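Local coordinates for protein nitrite oxidoreductase subunit C (Kuenenia stuttgartiensis, PDB 7B04) that probably carries electrons for the nitrite oxidoreductase complex, as a heme b- and calcium-binding subunit, at residues 111-117 against 261-267. Sequence-based numbering, arbitrary orientation.
Sequences FQVIWDD and KKWTVVF. With CA (calcium ion), chain B.
Two antiparallel strands of the ethylbenzene-dehydrogenase-like (DOMON-type) beta domain, 111-116 and 262-267, lie side by side in its sheet, axes 4.5 Å apart at closest, N-to-C directions 159° apart. Both are extended; Lys261, just before the second, is left-handed (phi/psi 55/35). Phe111–Phe267, Val113–Val265 and Trp115–Trp263 are hydrogen-bonded pairs, alternating with non-hydrogen-bonded Gln112–Val266, Ile114–Thr264 and Asp116–Lys262. Val113 N to Val265 O (2.7 Å) and Val265 N to Val113 O (2.9 Å) are nearly linear. Trp263 N to Trp115 O measures 3.0 Å; Trp115 N to Trp263 O (3.4 Å) and Asp117 N to Lys261 O (3.1 Å) are weak.

One face, of Phe111, Val113, Trp115, Trp263, Val265 and Phe267, is buried and largely aromatic. Trp115 (chi1 p) swings its indole across to the neighbouring strand, where Trp263 CB is the bump over its six-membered ring, a CH-pi contact 3.6 Å from the centroid, and Val265 CG2 lies 3.7 Å from Trp115 CH2. The Trp263 indole (chi1 m) extends outward from strand 111-116, its five-membered ring centroid 5.0 Å from that of the Trp115 six-membered ring, planes at 23°, barely overlapping. Val113 CG2 abuts the Phe267 ring edge, 3.9 Å from CE2. Trp167 of strand 162-168 packs against this face.

The other face meets helix 64-71 through Gln112, Thr264 and Val266. Gln112 CG nestles against Val266 CG1 (3.5 Å), Ile114 CG1 against Thr264 CG2 (3.7 Å), and Asp116 OD1 forms a long salt bridge to Lys262 NZ (3.8 Å).

Just past the strand, Asp117 joins Thr119, Asn121, Asp132 and Asn295 in a calcium site, its OD2 2.3 Å from the ion.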
ATOM      1  N   PHE C 111     -28.445 -24.511 -45.720  1.00 27.80           N
ATOM      2  CA  PHE C 111     -29.627 -23.804 -45.237  1.00 26.50           C
ATOM      3  C   PHE C 111     -29.306 -22.325 -45.166  1.00 29.17           C
ATOM      4  O   PHE C 111     -28.258 -21.950 -44.637  1.00 29.45           O
ATOM      5  CB  PHE C 111     -30.033 -24.241 -43.820  1.00 29.53           C
ATOM      6  CG  PHE C 111     -30.689 -25.583 -43.742  1.00 34.78           C
ATOM      7  CD1 PHE C 111     -29.945 -26.737 -43.907  1.00 32.49           C
ATOM      8  CD2 PHE C 111     -32.037 -25.702 -43.440  1.00 31.70           C
ATOM      9  CE1 PHE C 111     -30.536 -27.983 -43.803  1.00 33.70           C
ATOM     10  CE2 PHE C 111     -32.636 -26.956 -43.338  1.00 31.53           C
ATOM     11  CZ  PHE C 111     -31.879 -28.092 -43.521  1.00 32.78           C
ATOM     12  N   GLN C 112     -30.214 -21.490 -45.662  1.00 32.12           N
ATOM     13  CA  GLN C 112     -30.061 -20.041 -45.608  1.00 24.05           C
ATOM     14  C   GLN C 112     -31.175 -19.460 -44.748  1.00 24.51           C
ATOM     15  O   GLN C 112     -32.360 -19.713 -45.013  1.00 25.45           O
ATOM     16  CB  GLN C 112     -30.110 -19.451 -47.020  1.00 24.73           C
ATOM     17  CG  GLN C 112     -29.760 -17.987 -47.118  1.00 30.78           C
ATOM     18  CD  GLN C 112     -30.334 -17.350 -48.357  1.00 31.34           C
ATOM     19  OE1 GLN C 112     -31.551 -17.297 -48.530  1.00 39.02           O
ATOM     20  NE2 GLN C 112     -29.462 -16.894 -49.250  1.00 24.92           N
ATOM     21  N   VAL C 113     -30.801 -18.677 -43.737  1.00 26.62           N
ATOM     22  CA  VAL C 113     -31.746 -18.075 -42.804  1.00 28.18           C
ATOM     23  C   VAL C 113     -31.561 -16.561 -42.850  1.00 25.61           C
ATOM     24  O   VAL C 113     -30.432 -16.059 -42.748  1.00 28.67           O
ATOM     25  CB  VAL C 113     -31.549 -18.602 -41.374  1.00 24.13           C
ATOM     26  CG1 VAL C 113     -32.659 -18.108 -40.477  1.00 19.46           C
ATOM     27  CG2 VAL C 113     -31.486 -20.131 -41.380  1.00 23.17           C
ATOM     28  N   ILE C 114     -32.673 -15.836 -42.979  1.00 25.01           N
ATOM     29  CA  ILE C 114     -32.668 -14.383 -43.090  1.00 23.97           C
ATOM     30  C   ILE C 114     -33.675 -13.795 -42.111  1.00 28.60           C
ATOM     31  O   ILE C 114     -34.840 -14.209 -42.083  1.00 29.08           O
ATOM     32  CB  ILE C 114     -33.013 -13.929 -44.519  1.00 27.22           C
ATOM     33  CG1 ILE C 114     -31.887 -14.280 -45.487  1.00 27.88           C
ATOM     34  CG2 ILE C 114     -33.314 -12.448 -44.554  1.00 23.37           C
ATOM     35  CD1 ILE C 114     -32.239 -14.032 -46.937  1.00 28.77           C
ATOM     36  N   TRP C 115     -33.228 -12.818 -41.326  1.00 28.50           N
ATOM     37  CA  TRP C 115     -34.100 -12.078 -40.429  1.00 24.90           C
ATOM     38  C   TRP C 115     -33.602 -10.643 -40.369  1.00 25.54           C
ATOM     39  O   TRP C 115     -32.453 -10.350 -40.709  1.00 28.67           O
ATOM     40  CB  TRP C 115     -34.140 -12.697 -39.030  1.00 24.38           C
ATOM     41  CG  TRP C 115     -32.870 -12.528 -38.254  1.00 28.21           C
ATOM     42  CD1 TRP C 115     -32.598 -11.568 -37.322  1.00 34.80           C
ATOM     43  CD2 TRP C 115     -31.694 -13.341 -38.348  1.00 26.25           C
ATOM     44  NE1 TRP C 115     -31.329 -11.739 -36.824  1.00 38.14           N
ATOM     45  CE2 TRP C 115     -30.752 -12.819 -37.439  1.00 33.03           C
ATOM     46  CE3 TRP C 115     -31.348 -14.459 -39.111  1.00 32.19           C
ATOM     47  CZ2 TRP C 115     -29.487 -13.380 -37.271  1.00 29.29           C
ATOM     48  CZ3 TRP C 115     -30.092 -15.013 -38.943  1.00 31.27           C
ATOM     49  CH2 TRP C 115     -29.177 -14.472 -38.033  1.00 23.31           C
ATOM     50  N   ASP C 116     -34.475  -9.747 -39.929  1.00 26.67           N
ATOM     51  CA  ASP C 116     -34.163  -8.325 -39.875  1.00 30.37           C
ATOM     52  C   ASP C 116     -33.707  -7.928 -38.484  1.00 28.61           C
ATOM     53  O   ASP C 116     -34.371  -8.218 -37.493  1.00 24.97           O
ATOM     54  CB  ASP C 116     -35.352  -7.462 -40.273  1.00 23.61           C
ATOM     55  CG  ASP C 116     -36.037  -7.950 -41.530  1.00 37.14           C
ATOM     56  OD1 ASP C 116     -35.392  -7.891 -42.598  1.00 50.77           O
ATOM     57  OD2 ASP C 116     -37.222  -8.354 -41.468  1.00 37.91           O
ATOM     58  N   ASP C 117     -32.545  -7.318 -38.402  1.00 30.64           N
ATOM     59  CA  ASP C 117     -32.088  -6.782 -37.124  1.00 28.64           C
ATOM     60  C   ASP C 117     -31.208  -5.561 -37.347  1.00 31.66           C
ATOM     61  O   ASP C 117     -30.344  -5.545 -38.220  1.00 41.25           O
ATOM     62  CB  ASP C 117     -31.482  -7.863 -36.201  1.00 36.06           C
ATOM     63  CG  ASP C 117     -30.540  -7.302 -35.116  1.00 38.49           C
ATOM     64  OD1 ASP C 117     -31.064  -6.647 -34.183  1.00 54.79           O
ATOM     65  OD2 ASP C 117     -29.347  -7.802 -35.116  1.00 55.17           O
ATOM     66  N   LYS C 261     -29.377  -3.375 -42.004  1.00 27.63           N
ATOM     67  CA  LYS C 261     -30.222  -3.820 -40.896  1.00 33.65           C
ATOM     68  C   LYS C 261     -30.840  -5.197 -41.148  1.00 30.87           C
ATOM     69  O   LYS C 261     -31.984  -5.466 -40.775  1.00 25.55           O
ATOM     70  CB  LYS C 261     -31.295  -2.776 -40.576  1.00 24.63           C
ATOM     71  CG  LYS C 261     -30.706  -1.505 -39.980  1.00 29.27           C
ATOM     72  CD  LYS C 261     -31.766  -0.531 -39.500  1.00 30.41           C
ATOM     73  CE  LYS C 261     -31.117   0.678 -38.840  1.00 23.37           C
ATOM     74  NZ  LYS C 261     -32.123   1.643 -38.320  1.00 45.28           N
ATOM     75  N   LYS C 262     -30.091  -6.074 -41.816  1.00 29.57           N
ATOM     76  CA  LYS C 262     -30.567  -7.432 -42.043  1.00 32.43           C
ATOM     77  C   LYS C 262     -29.410  -8.422 -41.992  1.00 28.86           C
ATOM     78  O   LYS C 262     -28.311  -8.129 -42.469  1.00 31.65           O
ATOM     79  CB  LYS C 262     -31.277  -7.543 -43.396  1.00 30.49           C
ATOM     80  CG  LYS C 262     -31.407  -8.961 -43.919  1.00 29.32           C
ATOM     81  CD  LYS C 262     -32.206  -9.003 -45.203  1.00 36.42           C
ATOM     82  CE  LYS C 262     -33.687  -8.883 -44.907  1.00 46.56           C
ATOM     83  NZ  LYS C 262     -34.547  -9.210 -46.074  1.00 46.35           N
ATOM     84  N   TRP C 263     -29.668  -9.588 -41.399  1.00 27.12           N
ATOM     85  CA  TRP C 263     -28.707 -10.681 -41.335  1.00 27.80           C
ATOM     86  C   TRP C 263     -29.047 -11.727 -42.388  1.00 28.63           C
ATOM     87  O   TRP C 263     -30.220 -12.038 -42.613  1.00 26.67           O
ATOM     88  CB  TRP C 263     -28.700 -11.343 -39.956  1.00 23.52           C
ATOM     89  CG  TRP C 263     -27.818 -10.677 -38.951  1.00 19.85           C
ATOM     90  CD1 TRP C 263     -28.216  -9.910 -37.897  1.00 27.58           C
ATOM     91  CD2 TRP C 263     -26.386 -10.724 -38.897  1.00 20.48           C
ATOM     92  NE1 TRP C 263     -27.122  -9.472 -37.190  1.00 30.73           N
ATOM     93  CE2 TRP C 263     -25.986  -9.957 -37.784  1.00 26.30           C
ATOM     94  CE3 TRP C 263     -25.403 -11.334 -39.682  1.00 24.28           C
ATOM     95  CZ2 TRP C 263     -24.648  -9.786 -37.437  1.00 30.12           C
ATOM     96  CZ3 TRP C 263     -24.075 -11.163 -39.335  1.00 25.19           C
ATOM     97  CH2 TRP C 263     -23.710 -10.396 -38.222  1.00 26.07           C
ATOM     98  N   THR C 264     -28.016 -12.272 -43.028  1.00 23.99           N
ATOM     99  CA  THR C 264     -28.165 -13.418 -43.917  1.00 22.56           C
ATOM    100  C   THR C 264     -27.103 -14.433 -43.524  1.00 24.24           C
ATOM    101  O   THR C 264     -25.905 -14.177 -43.683  1.00 25.29           O
ATOM    102  CB  THR C 264     -28.036 -13.026 -45.390  1.00 23.92           C
ATOM    103  OG1 THR C 264     -28.987 -11.999 -45.696  1.00 24.65           O
ATOM    104  CG2 THR C 264     -28.315 -14.230 -46.278  1.00 21.88           C
ATOM    105  N   VAL C 265     -27.540 -15.579 -43.012  1.00 22.52           N
ATOM    106  CA  VAL C 265     -26.644 -16.635 -42.565  1.00 28.04           C
ATOM    107  C   VAL C 265     -27.001 -17.908 -43.311  1.00 22.99           C
ATOM    108  O   VAL C 265     -28.183 -18.222 -43.491  1.00 27.23           O
ATOM    109  CB  VAL C 265     -26.753 -16.854 -41.040  1.00 28.92           C
ATOM    110  CG1 VAL C 265     -25.860 -18.003 -40.586  1.00 22.01           C
ATOM    111  CG2 VAL C 265     -26.423 -15.573 -40.289  1.00 24.35           C
ATOM    112  N   VAL C 266     -25.982 -18.640 -43.753  1.00 18.65           N
ATOM    113  CA  VAL C 266     -26.186 -19.944 -44.363  1.00 23.57           C
ATOM    114  C   VAL C 266     -25.392 -20.979 -43.580  1.00 25.57           C
ATOM    115  O   VAL C 266     -24.250 -20.733 -43.173  1.00 27.18           O
ATOM    116  CB  VAL C 266     -25.830 -19.976 -45.869  1.00 27.81           C
ATOM    117  CG1 VAL C 266     -26.373 -18.745 -46.575  1.00 28.16           C
ATOM    118  CG2 VAL C 266     -24.339 -20.109 -46.091  1.00 26.13           C
ATOM    119  N   PHE C 267     -26.013 -22.129 -43.359  1.00 29.48           N
ATOM    120  CA  PHE C 267     -25.398 -23.243 -42.654  1.00 24.74           C
ATOM    121  C   PHE C 267     -24.928 -24.267 -43.677  1.00 24.76           C
ATOM    122  O   PHE C 267     -25.619 -24.536 -44.663  1.00 31.81           O
ATOM    123  CB  PHE C 267     -26.380 -23.890 -41.676  1.00 23.08           C
ATOM    124  CG  PHE C 267     -26.762 -23.009 -40.519  1.00 19.48           C
ATOM    125  CD1 PHE C 267     -26.072 -23.073 -39.318  1.00 15.56           C
ATOM    126  CD2 PHE C 267     -27.817 -22.118 -40.631  1.00 25.02           C
ATOM    127  CE1 PHE C 267     -26.431 -22.264 -38.251  1.00 17.52           C
ATOM    128  CE2 PHE C 267     -28.179 -21.309 -39.570  1.00 22.84           C
ATOM    129  CZ  PHE C 267     -27.485 -21.383 -38.380  1.00 21.96           C
TER
HETATM  130 CA    CA B 402     -28.079  -7.220 -33.298  1.00 33.15          CA